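Local coordinates for probable chitinase (Chromobacterium violaceum, PDB 5JH8), which probably binds and hydrolyses chitin, as a glycoside hydrolase of family 18 built on a TIM barrel, at residues 214-219 against 281-286; 192-197 against 252-257; 199-204 against 287-292. All blocks are in the same frame, centred on the assembly; numbering follows the deposited sequence.

The three contacts involve helices 193-206 and 276-289 of a family 18 TIM barrel, with the strand and inserted hairpin beside them. Along the chain, helix 193-206 comes first, then strand 212-222, the 252-257 turn and helix 276-289. Contacts 1 and 3 share helix 276-289, their centres about 12 Å apart, and contact 1 is nested within the loop that contact 3 closes. Contacts 2 and 3 share helix 193-206, with centres about 15 Å apart. Contacts 1 and 2 lie about 10 Å apart and meet where Lys282 NZ binds His255 O. The segments of contact 2 alternate with those of contacts 1 and 3, so pieces distant in sequence gather beside the strand that carries Tyr219 of the ligand pocket.

Contact 1 (214-219 against 281-286); sequences NGIPAY and LKASLV. With 6KY ((2S)-2-(dimethylamino)-4-(methylselanyl)butanoic acid), chain E.
Asn214 and Ile216 project from strand 214-217 onto helix 281-286, which runs nearly antiparallel to it at 165°, the two axes 8.7 Å apart at closest. This is the strand-against-helix layer of the TIM barrel, and the touching residues are all buried. Ile216 can be followed outward. From CB, CG1 lies beside the backbone N and anti to the carbonyl carbon (chi1 -53°), which sends that branch to the helix; CG1 is 4.1 Å from Lys282 CB. Its tip, CD1, sits against the helix backbone, 3.6 Å from Ala283 N, and also touches Ala283 CB at 3.9 Å. Elsewhere the Ile216 side chain packs on Thr294 and Leu296 of the adjacent parallel strand 293-297.

Asn214 supplies the polar link. Its ND2 donates to Lys282 O at 3.0 Å, a bent bond with 142° at the hydrogen; the acceptor lies close to the amide plane of Asn214, while ND2 stands above the plane of the carbonyl. The helix's own Leu285 N reaches Lys282 O from the opposite face, so two donors grip this oxygen. Asn214 OD1 is 4.0 Å from Val286 CG2 and is hydrogen-bonded to Thr294 OG1, which helps fix the amide's rotation. Lys282 NZ has a salt bridge to Glu274 and hydrogen bonds to Ala191 O and His255 O. Farther along, Tyr219 OH is 3.2 Å from CN2 of the bound dimethylated selenomethionine and hydrogen-bonded to Asp179. Chemically, strand and helix meet through aliphatic packing and a buried amide, its OD1 and one N-H each hydrogen-bonded.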
ATOM      1  N   ASN A 214       8.249   0.558  -3.650  1.00  6.74           N
ATOM      2  CA  ASN A 214       7.118   0.697  -4.549  1.00  7.00           C
ATOM      3  C   ASN A 214       5.985  -0.199  -4.073  1.00  6.45           C
ATOM      4  O   ASN A 214       6.102  -0.926  -3.084  1.00  6.82           O
ATOM      5  CB  ASN A 214       7.512   0.520  -6.016  1.00  6.99           C
ATOM      6  CG  ASN A 214       7.863  -0.898  -6.380  1.00  7.09           C
ATOM      7  OD1 ASN A 214       8.285  -1.684  -5.549  1.00  7.85           O
ATOM      8  ND2 ASN A 214       7.705  -1.230  -7.668  1.00  7.72           N
ATOM      9  N   GLY A 215       4.870  -0.104  -4.779  1.00  6.59           N
ATOM     10  CA  GLY A 215       3.667  -0.853  -4.445  1.00  6.16           C
ATOM     11  C   GLY A 215       3.133  -1.572  -5.662  1.00  6.31           C
ATOM     12  O   GLY A 215       3.054  -1.003  -6.760  1.00  7.06           O
ATOM     13  N   ILE A 216       2.744  -2.829  -5.459  1.00  5.93           N
ATOM     14  CA  ILE A 216       2.225  -3.675  -6.536  1.00  6.10           C
ATOM     15  C   ILE A 216       0.903  -4.267  -6.071  1.00  5.75           C
ATOM     16  O   ILE A 216       0.836  -4.868  -4.994  1.00  6.58           O
ATOM     17  CB  ILE A 216       3.203  -4.804  -6.911  1.00  6.72           C
ATOM     18  CG1 ILE A 216       4.587  -4.227  -7.214  1.00  7.72           C
ATOM     19  CG2 ILE A 216       2.636  -5.624  -8.058  1.00  8.41           C
ATOM     20  CD1 ILE A 216       5.654  -5.295  -7.469  1.00  8.17           C
ATOM     21  N   PRO A 217      -0.169  -4.094  -6.849  1.00  6.10           N
ATOM     22  CA  PRO A 217      -1.468  -4.627  -6.445  1.00  6.47           C
ATOM     23  C   PRO A 217      -1.630  -6.084  -6.842  1.00  6.43           C
ATOM     24  O   PRO A 217      -1.234  -6.499  -7.930  1.00  7.63           O
ATOM     25  CB  PRO A 217      -2.441  -3.751  -7.235  1.00  6.96           C
ATOM     26  CG  PRO A 217      -1.694  -3.502  -8.551  1.00  6.81           C
ATOM     27  CD  PRO A 217      -0.237  -3.362  -8.140  1.00  6.60           C
ATOM     28  N   ALA A 218      -2.262  -6.847  -5.957  1.00  6.06           N
ATOM     29  CA  ALA A 218      -2.745  -8.197  -6.257  1.00  6.12           C
ATOM     30  C   ALA A 218      -4.199  -8.176  -6.679  1.00  6.46           C
ATOM     31  O   ALA A 218      -4.987  -9.061  -6.338  1.00  6.28           O
ATOM     32  CB  ALA A 218      -2.517  -9.118  -5.063  1.00  7.39           C
ATOM     33  N   TYR A 219      -4.560  -7.149  -7.444  1.00  6.54           N
ATOM     34  CA  TYR A 219      -5.929  -6.937  -7.875  1.00  7.16           C
ATOM     35  C   TYR A 219      -5.890  -5.992  -9.070  1.00  6.47           C
ATOM     36  O   TYR A 219      -4.871  -5.345  -9.365  1.00  6.87           O
ATOM     37  CB  TYR A 219      -6.823  -6.337  -6.753  1.00  7.15           C
ATOM     38  CG  TYR A 219      -6.407  -4.928  -6.362  1.00  6.90           C
ATOM     39  CD1 TYR A 219      -5.435  -4.687  -5.396  1.00  6.87           C
ATOM     40  CD2 TYR A 219      -6.961  -3.842  -6.998  1.00  6.50           C
ATOM     41  CE1 TYR A 219      -5.013  -3.422  -5.104  1.00  7.08           C
ATOM     42  CE2 TYR A 219      -6.538  -2.553  -6.726  1.00  7.09           C
ATOM     43  CZ  TYR A 219      -5.560  -2.347  -5.780  1.00  7.40           C
ATOM     44  OH  TYR A 219      -5.095  -1.097  -5.475  1.00  7.95           O
ATOM     45  N   LEU A 281       7.839  -7.204 -13.878  1.00  7.55           N
ATOM     46  CA  LEU A 281       8.407  -5.935 -14.329  1.00  7.73           C
ATOM     47  C   LEU A 281       8.388  -4.920 -13.188  1.00  7.65           C
ATOM     48  O   LEU A 281       9.388  -4.242 -12.910  1.00  7.91           O
ATOM     49  CB  LEU A 281       7.645  -5.426 -15.565  1.00  9.42           C
ATOM     50  CG  LEU A 281       8.098  -4.126 -16.248  1.00 10.93           C
ATOM     51  CD1 LEU A 281       7.630  -2.892 -15.529  1.00 10.85           C
ATOM     52  CD2 LEU A 281       9.604  -4.079 -16.417  1.00 12.78           C
ATOM     53  N   LYS A 282       7.245  -4.794 -12.522  1.00  7.40           N
ATOM     54  CA  LYS A 282       7.121  -3.792 -11.464  1.00  7.30           C
ATOM     55  C   LYS A 282       8.016  -4.127 -10.269  1.00  6.99           C
ATOM     56  O   LYS A 282       8.597  -3.215  -9.673  1.00  7.23           O
ATOM     57  CB  LYS A 282       5.649  -3.594 -11.120  1.00  7.59           C
ATOM     58  CG  LYS A 282       4.938  -2.945 -12.311  1.00  8.24           C
ATOM     59  CD  LYS A 282       3.424  -3.118 -12.363  1.00  7.35           C
ATOM     60  CE  LYS A 282       2.940  -2.717 -13.760  1.00  7.77           C
ATOM     61  NZ  LYS A 282       1.468  -2.825 -13.893  1.00  7.53           N
ATOM     62  N   ALA A 283       8.195  -5.412  -9.952  1.00  6.81           N
ATOM     63  CA  ALA A 283       9.137  -5.792  -8.903  1.00  7.78           C
ATOM     64  C   ALA A 283      10.580  -5.526  -9.316  1.00  7.99           C
ATOM     65  O   ALA A 283      11.428  -5.183  -8.475  1.00  9.45           O
ATOM     66  CB  ALA A 283       8.912  -7.245  -8.508  1.00  7.69           C
ATOM     67  N   SER A 284      10.881  -5.675 -10.610  1.00  8.62           N
ATOM     68  CA  SER A 284      12.241  -5.447 -11.093  1.00  9.62           C
ATOM     69  C   SER A 284      12.652  -3.994 -10.951  1.00  9.25           C
ATOM     70  O   SER A 284      13.848  -3.688 -11.008  1.00  9.65           O
ATOM     71  CB  SER A 284      12.368  -5.889 -12.552  1.00  9.99           C
ATOM     72  OG  SER A 284      11.896  -4.922 -13.478  1.00 10.60           O
ATOM     73  N   LEU A 285      11.688  -3.088 -10.805  1.00  9.15           N
ATOM     74  CA  LEU A 285      12.026  -1.684 -10.588  1.00  8.99           C
ATOM     75  C   LEU A 285      12.788  -1.474  -9.286  1.00  8.92           C
ATOM     76  O   LEU A 285      13.470  -0.457  -9.154  1.00  9.39           O
ATOM     77  CB  LEU A 285      10.789  -0.790 -10.644  1.00  9.05           C
ATOM     78  CG  LEU A 285      10.076  -0.812 -11.994  1.00  9.64           C
ATOM     79  CD1 LEU A 285       8.880   0.113 -11.955  1.00 10.71           C
ATOM     80  CD2 LEU A 285      10.961  -0.448 -13.164  1.00 10.97           C
ATOM     81  N   VAL A 286      12.693  -2.398  -8.329  1.00  9.01           N
ATOM     82  CA  VAL A 286      13.533  -2.314  -7.135  1.00  8.25           C
ATOM     83  C   VAL A 286      14.999  -2.237  -7.541  1.00  9.27           C
ATOM     84  O   VAL A 286      15.742  -1.379  -7.071  1.00  9.94           O
ATOM     85  CB  VAL A 286      13.267  -3.516  -6.224  1.00  8.63           C
ATOM     86  CG1 VAL A 286      14.301  -3.578  -5.092  1.00  9.22           C
ATOM     87  CG2 VAL A 286      11.855  -3.451  -5.654  1.00  8.42           C
TER
HETATM   88  N   6KY E 504      -6.891   0.189  -2.821  1.00 14.05           N
HETATM   89  CA  6KY E 504      -7.575   1.058  -1.811  1.00 15.02           C
HETATM   90  C   6KY E 504      -7.456   0.432  -0.438  1.00 14.35           C
HETATM   91  O   6KY E 504      -8.038  -0.618  -0.189  1.00 14.74           O
HETATM   92  CB  6KY E 504      -9.052   1.343  -2.151  1.00 17.91           C
HETATM   93  CG  6KY E 504      -9.195   2.136  -3.462  1.00 20.59           C
HETATM   94 SE   6KY E 504     -11.036   2.656  -3.884  1.00 23.10          SE
HETATM   95  CE  6KY E 504     -11.643   0.895  -4.466  1.00 24.60           C
HETATM   96  CN1 6KY E 504      -7.618  -1.051  -3.153  1.00 14.15           C
HETATM   97  CN2 6KY E 504      -5.508  -0.173  -2.428  1.00 13.04           C

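Contact 2 (192-197 against 252-257); sequences GSDWME and AGTHSL
The His255 imidazole has Ser193 OG at its edge, in the ring plane and 3.3 Å from His255 CD2, while Ala252 O lies over one face, offset toward the rim. The indole of Trp195 meets Gly192 O in plane at its own edge. Ser193 OG stands between its backbone N and carbonyl carbon (chi1 55°), which brings it to the histidine. The bond joining the segments is Ser193 N to Thr254 O, 2.9 Å and nearly straight at 167°. Ser256 OG donates to the same oxygen, also at 2.9 Å, and the two donors come from opposite faces of the carbonyl plane. Gly192, the N-cap residue, adds a CA-H...O contact to Thr254 O. Alongside, the Asp194 and Thr254 side chains point the same way, with OD1 of Asp194 3.5 Å from CG2 of Thr254. Thr254 OG1 is hydrogen-bonded to Asp251 and His255 ND1 to Tyr250 OH.

Across the hairpin between strands 249-251 and 256-262, Asp251 is opposite two residues, His255 and Ser256, which fits a G1 beta bulge. The contact thus sets that turn against the first turn of helix 193-206, with Leu281 of helix 276-289 packing on His255.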
ATOM      1  N   GLY A 192      -0.099   1.457 -13.675  1.00  7.21           N
ATOM      2  CA  GLY A 192       0.626   1.509 -14.933  1.00  7.85           C
ATOM      3  C   GLY A 192       2.099   1.801 -14.703  1.00  8.26           C
ATOM      4  O   GLY A 192       2.466   2.640 -13.876  1.00  7.84           O
ATOM      5  N   SER A 193       2.958   1.121 -15.473  1.00  8.07           N
ATOM      6  CA  SER A 193       4.390   1.233 -15.254  1.00  8.88           C
ATOM      7  C   SER A 193       4.927   2.607 -15.608  1.00  8.91           C
ATOM      8  O   SER A 193       5.915   3.048 -15.010  1.00  9.57           O
ATOM      9  CB  SER A 193       5.128   0.188 -16.075  1.00  9.74           C
ATOM     10  OG  SER A 193       4.809   0.270 -17.450  1.00 10.41           O
ATOM     11  N   ASP A 194       4.327   3.278 -16.593  1.00  9.22           N
ATOM     12  CA  ASP A 194       4.775   4.617 -16.974  1.00  9.90           C
ATOM     13  C   ASP A 194       4.503   5.611 -15.842  1.00  9.61           C
ATOM     14  O   ASP A 194       5.384   6.381 -15.439  1.00  9.65           O
ATOM     15  CB  ASP A 194       4.149   5.033 -18.314  1.00 11.74           C
ATOM     16  CG  ASP A 194       2.622   4.964 -18.351  1.00 12.80           C
ATOM     17  OD1 ASP A 194       1.968   4.345 -17.500  1.00 12.07           O
ATOM     18  OD2 ASP A 194       2.067   5.547 -19.312  1.00 15.09           O
ATOM     19  N   TRP A 195       3.290   5.571 -15.300  1.00  9.21           N
ATOM     20  CA  TRP A 195       2.915   6.366 -14.136  1.00  8.45           C
ATOM     21  C   TRP A 195       3.768   6.012 -12.923  1.00  8.09           C
ATOM     22  O   TRP A 195       4.251   6.901 -12.209  1.00  8.41           O
ATOM     23  CB  TRP A 195       1.427   6.105 -13.892  1.00  8.88           C
ATOM     24  CG  TRP A 195       0.826   6.624 -12.646  1.00  8.35           C
ATOM     25  CD1 TRP A 195       0.393   7.898 -12.424  1.00  9.20           C
ATOM     26  CD2 TRP A 195       0.491   5.877 -11.462  1.00  8.13           C
ATOM     27  NE1 TRP A 195      -0.176   8.003 -11.178  1.00  9.23           N
ATOM     28  CE2 TRP A 195      -0.117   6.777 -10.561  1.00  8.08           C
ATOM     29  CE3 TRP A 195       0.644   4.538 -11.080  1.00  7.74           C
ATOM     30  CZ2 TRP A 195      -0.572   6.375  -9.295  1.00  8.53           C
ATOM     31  CZ3 TRP A 195       0.189   4.145  -9.834  1.00  7.56           C
ATOM     32  CH2 TRP A 195      -0.416   5.060  -8.955  1.00  7.82           C
HETATM   33  N   MSE A 196       3.965   4.717 -12.668  1.00  8.03           N
HETATM   34  CA  MSE A 196       4.780   4.255 -11.556  1.00  8.35           C
HETATM   35  C   MSE A 196       6.196   4.789 -11.676  1.00  8.15           C
HETATM   36  O   MSE A 196       6.754   5.234 -10.686  1.00  8.70           O
HETATM   37  CB  MSE A 196       4.781   2.721 -11.486  1.00  8.12           C
HETATM   38  CG  MSE A 196       5.593   2.183 -10.327  1.00  7.30           C
HETATM   39 SE   MSE A 196       5.543   0.233 -10.241  1.00  7.91          SE
HETATM   40  CE  MSE A 196       3.633  -0.030 -10.011  1.00  7.86           C
ATOM     41  N   GLU A 197       6.782   4.713 -12.874  1.00  8.82           N
ATOM     42  CA  GLU A 197       8.145   5.201 -13.059  1.00  9.82           C
ATOM     43  C   GLU A 197       8.218   6.710 -12.869  1.00  9.38           C
ATOM     44  O   GLU A 197       9.176   7.219 -12.273  1.00 10.35           O
ATOM     45  CB  GLU A 197       8.673   4.783 -14.421  1.00 11.95           C
ATOM     46  CG  GLU A 197       8.987   3.293 -14.466  1.00 15.63           C
ATOM     47  CD  GLU A 197       9.300   2.773 -15.848  1.00 21.69           C
ATOM     48  OE1 GLU A 197       9.729   3.572 -16.707  1.00 23.28           O
ATOM     49  OE2 GLU A 197       9.110   1.555 -16.074  1.00 24.71           O
ATOM     50  N   ALA A 252       1.708  -2.817 -23.594  1.00 11.88           N
ATOM     51  CA  ALA A 252       3.136  -2.787 -23.307  1.00 13.17           C
ATOM     52  C   ALA A 252       3.580  -1.445 -22.749  1.00 12.47           C
ATOM     53  O   ALA A 252       4.481  -1.405 -21.907  1.00 15.06           O
ATOM     54  CB  ALA A 252       3.921  -3.122 -24.574  1.00 15.51           C
ATOM     55  N   GLY A 253       2.952  -0.345 -23.181  1.00 11.38           N
ATOM     56  CA  GLY A 253       3.340   0.976 -22.720  1.00 12.06           C
ATOM     57  C   GLY A 253       3.101   1.204 -21.245  1.00 11.07           C
ATOM     58  O   GLY A 253       3.753   2.065 -20.647  1.00 12.22           O
ATOM     59  N   THR A 254       2.174   0.463 -20.649  1.00  9.65           N
ATOM     60  CA  THR A 254       1.881   0.594 -19.227  1.00  8.88           C
ATOM     61  C   THR A 254       2.088  -0.706 -18.463  1.00  8.46           C
ATOM     62  O   THR A 254       1.767  -0.771 -17.269  1.00  8.48           O
ATOM     63  CB  THR A 254       0.434   1.069 -19.000  1.00  9.78           C
ATOM     64  OG1 THR A 254      -0.480   0.030 -19.372  1.00 10.71           O
ATOM     65  CG2 THR A 254       0.137   2.341 -19.770  1.00 10.62           C
ATOM     66  N   HIS A 255       2.572  -1.751 -19.119  1.00  8.29           N
ATOM     67  CA  HIS A 255       2.702  -3.075 -18.518  1.00  8.65           C
ATOM     68  C   HIS A 255       1.464  -3.432 -17.707  1.00  8.26           C
ATOM     69  O   HIS A 255       1.517  -3.714 -16.512  1.00  8.45           O
ATOM     70  CB  HIS A 255       3.990  -3.226 -17.705  1.00  8.77           C
ATOM     71  CG  HIS A 255       5.196  -3.344 -18.564  1.00  9.71           C
ATOM     72  ND1 HIS A 255       5.493  -4.499 -19.251  1.00 10.61           N
ATOM     73  CD2 HIS A 255       6.125  -2.430 -18.928  1.00 10.62           C
ATOM     74  CE1 HIS A 255       6.589  -4.304 -19.961  1.00 11.93           C
ATOM     75  NE2 HIS A 255       6.990  -3.059 -19.787  1.00 11.86           N
ATOM     76  N   SER A 256       0.323  -3.430 -18.396  1.00  8.20           N
ATOM     77  CA  SER A 256      -0.956  -3.717 -17.768  1.00  8.65           C
ATOM     78  C   SER A 256      -1.782  -4.576 -18.707  1.00  9.26           C
ATOM     79  O   SER A 256      -1.651  -4.468 -19.926  1.00 11.50           O
ATOM     80  CB  SER A 256      -1.675  -2.411 -17.417  1.00  8.96           C
ATOM     81  OG  SER A 256      -0.882  -1.609 -16.552  1.00  9.81           O
ATOM     82  N   LEU A 257      -2.647  -5.400 -18.132  1.00  8.46           N
ATOM     83  CA  LEU A 257      -3.499  -6.306 -18.876  1.00  8.42           C
ATOM     84  C   LEU A 257      -4.917  -5.757 -18.907  1.00  8.56           C
ATOM     85  O   LEU A 257      -5.441  -5.335 -17.869  1.00  8.76           O
ATOM     86  CB  LEU A 257      -3.478  -7.681 -18.224  1.00  9.01           C
ATOM     87  CG  LEU A 257      -4.132  -8.787 -19.041  1.00 10.72           C
ATOM     88  CD1 LEU A 257      -3.230  -9.198 -20.190  1.00 11.25           C
ATOM     89  CD2 LEU A 257      -4.456  -9.973 -18.140  1.00 11.17           C
TER

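Contact 3 (199-204 against 287-292); sequences DLDYAV and NAYGLG
Segment 199-204 is helical throughout, whereas 287-292 finishes helix 276-289 at Tyr289 and turns away at Gly290, whose phi is positive (71°). The nearest CA atoms, those of Val204 and Tyr289, are 7.9 Å apart. In this TIM barrel the contact packs two outer helices together, and Leu291, just past the helix end and ahead of strand 293-297, also takes part. Leu200 and Leu291 both also touch Ile212 and Asn214 of strand 212-222, tying the helix pair to the barrel wall.

Tyr289 contributes the largest share of the buried surface. Its CB points toward helix 199-204, and the ring lies against Leu200. Leu200 CB sits over one face in a CH-pi contact, 3.9 Å from the centroid, and CD1 of the same leucine is 4.0 Å from Tyr289 CE1. Val204 splits its branches: CG2 meets the ring edge, 4.1 Å from Tyr289 CD2, while CG1 reaches Leu291 CD2 at 4.0 Å. At the far end of the ring, Tyr289 OH donates to Asp201 OD1 at 2.8 Å, the hydroxyl standing above the carboxylate plane while OD1 lies in the plane of the ring.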
ATOM      1  N   ASP A 199       6.298   8.350 -10.875  1.00  8.78           N
ATOM      2  CA  ASP A 199       6.170   8.531  -9.436  1.00  8.46           C
ATOM      3  C   ASP A 199       7.474   8.201  -8.716  1.00  8.33           C
ATOM      4  O   ASP A 199       7.868   8.905  -7.777  1.00  9.13           O
ATOM      5  CB  ASP A 199       5.074   7.618  -8.885  1.00  8.56           C
ATOM      6  CG  ASP A 199       3.701   7.843  -9.479  1.00  9.28           C
ATOM      7  OD1 ASP A 199       3.390   8.943  -9.965  1.00 10.48           O
ATOM      8  OD2 ASP A 199       2.904   6.863  -9.375  1.00 10.74           O
ATOM      9  N   LEU A 200       8.152   7.125  -9.137  1.00  8.54           N
ATOM     10  CA  LEU A 200       9.413   6.727  -8.515  1.00  8.91           C
ATOM     11  C   LEU A 200      10.529   7.712  -8.835  1.00  9.39           C
ATOM     12  O   LEU A 200      11.347   8.017  -7.965  1.00  9.82           O
ATOM     13  CB  LEU A 200       9.779   5.312  -8.936  1.00  9.24           C
ATOM     14  CG  LEU A 200       8.878   4.214  -8.352  1.00  9.26           C
ATOM     15  CD1 LEU A 200       9.248   2.883  -8.980  1.00  9.66           C
ATOM     16  CD2 LEU A 200       8.990   4.126  -6.846  1.00 10.11           C
ATOM     17  N   ASP A 201      10.570   8.242 -10.062  1.00  9.85           N
ATOM     18  CA  ASP A 201      11.549   9.280 -10.384  1.00 10.21           C
ATOM     19  C   ASP A 201      11.393  10.445  -9.419  1.00  9.95           C
ATOM     20  O   ASP A 201      12.373  11.002  -8.911  1.00 11.28           O
ATOM     21  CB  ASP A 201      11.306   9.813 -11.803  1.00 11.95           C
ATOM     22  CG  ASP A 201      11.686   8.849 -12.909  1.00 13.95           C
ATOM     23  OD1 ASP A 201      12.294   7.814 -12.639  1.00 14.17           O
ATOM     24  OD2 ASP A 201      11.403   9.177 -14.080  1.00 14.99           O
ATOM     25  N   TYR A 202      10.150  10.864  -9.202  1.00  9.90           N
ATOM     26  CA  TYR A 202       9.859  11.972  -8.308  1.00 10.55           C
ATOM     27  C   TYR A 202      10.311  11.644  -6.892  1.00  9.31           C
ATOM     28  O   TYR A 202      10.946  12.462  -6.217  1.00  9.90           O
ATOM     29  CB  TYR A 202       8.350  12.248  -8.368  1.00 10.26           C
ATOM     30  CG  TYR A 202       7.834  13.294  -7.407  1.00 10.44           C
ATOM     31  CD1 TYR A 202       7.856  14.632  -7.732  1.00 11.07           C
ATOM     32  CD2 TYR A 202       7.317  12.932  -6.174  1.00 10.07           C
ATOM     33  CE1 TYR A 202       7.397  15.575  -6.848  1.00 11.20           C
ATOM     34  CE2 TYR A 202       6.858  13.871  -5.275  1.00 10.36           C
ATOM     35  CZ  TYR A 202       6.888  15.187  -5.625  1.00 11.39           C
ATOM     36  OH  TYR A 202       6.435  16.118  -4.721  1.00 11.36           O
ATOM     37  N   ALA A 203       9.993  10.431  -6.427  1.00  8.88           N
ATOM     38  CA  ALA A 203      10.314  10.029  -5.061  1.00  9.14           C
ATOM     39  C   ALA A 203      11.818   9.959  -4.829  1.00  8.82           C
ATOM     40  O   ALA A 203      12.299  10.464  -3.812  1.00  9.51           O
ATOM     41  CB  ALA A 203       9.652   8.692  -4.738  1.00  9.56           C
ATOM     42  N   VAL A 204      12.572   9.327  -5.743  1.00  9.12           N
ATOM     43  CA  VAL A 204      13.997   9.090  -5.484  1.00  9.30           C
ATOM     44  C   VAL A 204      14.828  10.351  -5.660  1.00  9.48           C
ATOM     45  O   VAL A 204      15.957  10.423  -5.156  1.00  9.89           O
ATOM     46  CB  VAL A 204      14.595   7.902  -6.262  1.00 11.12           C
ATOM     47  CG1 VAL A 204      13.802   6.624  -6.018  1.00 11.79           C
ATOM     48  CG2 VAL A 204      14.684   8.197  -7.738  1.00 11.35           C
ATOM     49  N   ASN A 287      15.425  -3.117  -8.441  1.00 10.12           N
ATOM     50  CA  ASN A 287      16.820  -3.114  -8.846  1.00 11.35           C
ATOM     51  C   ASN A 287      17.122  -1.987  -9.800  1.00 11.43           C
ATOM     52  O   ASN A 287      18.229  -1.441  -9.768  1.00 13.37           O
ATOM     53  CB  ASN A 287      17.168  -4.443  -9.489  1.00 14.45           C
ATOM     54  CG  ASN A 287      16.996  -5.573  -8.530  1.00 17.67           C
ATOM     55  OD1 ASN A 287      17.352  -5.444  -7.354  1.00 17.13           O
ATOM     56  ND2 ASN A 287      16.412  -6.674  -8.997  1.00 19.73           N
ATOM     57  N   ALA A 288      16.157  -1.616 -10.642  1.00 11.75           N
ATOM     58  CA  ALA A 288      16.403  -0.550 -11.600  1.00 12.92           C
ATOM     59  C   ALA A 288      16.664   0.781 -10.903  1.00 13.26           C
ATOM     60  O   ALA A 288      17.470   1.584 -11.384  1.00 14.82           O
ATOM     61  CB  ALA A 288      15.238  -0.431 -12.579  1.00 14.03           C
ATOM     62  N   TYR A 289      15.966   1.046  -9.785  1.00 12.03           N
ATOM     63  CA  TYR A 289      16.072   2.311  -9.063  1.00 11.30           C
ATOM     64  C   TYR A 289      16.930   2.239  -7.803  1.00 11.79           C
ATOM     65  O   TYR A 289      17.209   3.287  -7.215  1.00 14.20           O
ATOM     66  CB  TYR A 289      14.689   2.815  -8.634  1.00 12.37           C
ATOM     67  CG  TYR A 289      13.844   3.437  -9.722  1.00 13.08           C
ATOM     68  CD1 TYR A 289      13.077   2.654 -10.570  1.00 13.30           C
ATOM     69  CD2 TYR A 289      13.791   4.811  -9.880  1.00 13.46           C
ATOM     70  CE1 TYR A 289      12.286   3.223 -11.542  1.00 14.53           C
ATOM     71  CE2 TYR A 289      13.012   5.386 -10.857  1.00 13.87           C
ATOM     72  CZ  TYR A 289      12.260   4.588 -11.687  1.00 14.70           C
ATOM     73  OH  TYR A 289      11.467   5.134 -12.656  1.00 16.27           O
ATOM     74  N   GLY A 290      17.342   1.055  -7.365  1.00 10.86           N
ATOM     75  CA  GLY A 290      17.963   0.952  -6.060  1.00 10.31           C
ATOM     76  C   GLY A 290      16.998   1.152  -4.912  1.00  9.09           C
ATOM     77  O   GLY A 290      17.374   1.716  -3.879  1.00  9.63           O
ATOM     78  N   LEU A 291      15.744   0.735  -5.077  1.00  8.53           N
ATOM     79  CA  LEU A 291      14.764   0.909  -4.027  1.00  8.20           C
ATOM     80  C   LEU A 291      15.110   0.034  -2.824  1.00  8.07           C
ATOM     81  O   LEU A 291      15.829  -0.966  -2.920  1.00  8.91           O
ATOM     82  CB  LEU A 291      13.365   0.527  -4.507  1.00  8.10           C
ATOM     83  CG  LEU A 291      12.849   1.245  -5.758  1.00  8.30           C
ATOM     84  CD1 LEU A 291      11.410   0.830  -6.025  1.00  8.19           C
ATOM     85  CD2 LEU A 291      12.955   2.753  -5.631  1.00  8.44           C
ATOM     86  N   GLY A 292      14.538   0.399  -1.679  1.00  8.52           N
ATOM     87  CA  GLY A 292      14.625  -0.431  -0.497  1.00  8.87           C
ATOM     88  C   GLY A 292      13.870  -1.730  -0.600  1.00  8.15           C
ATOM     89  O   GLY A 292      14.126  -2.640   0.195  1.00  8.86           O
TER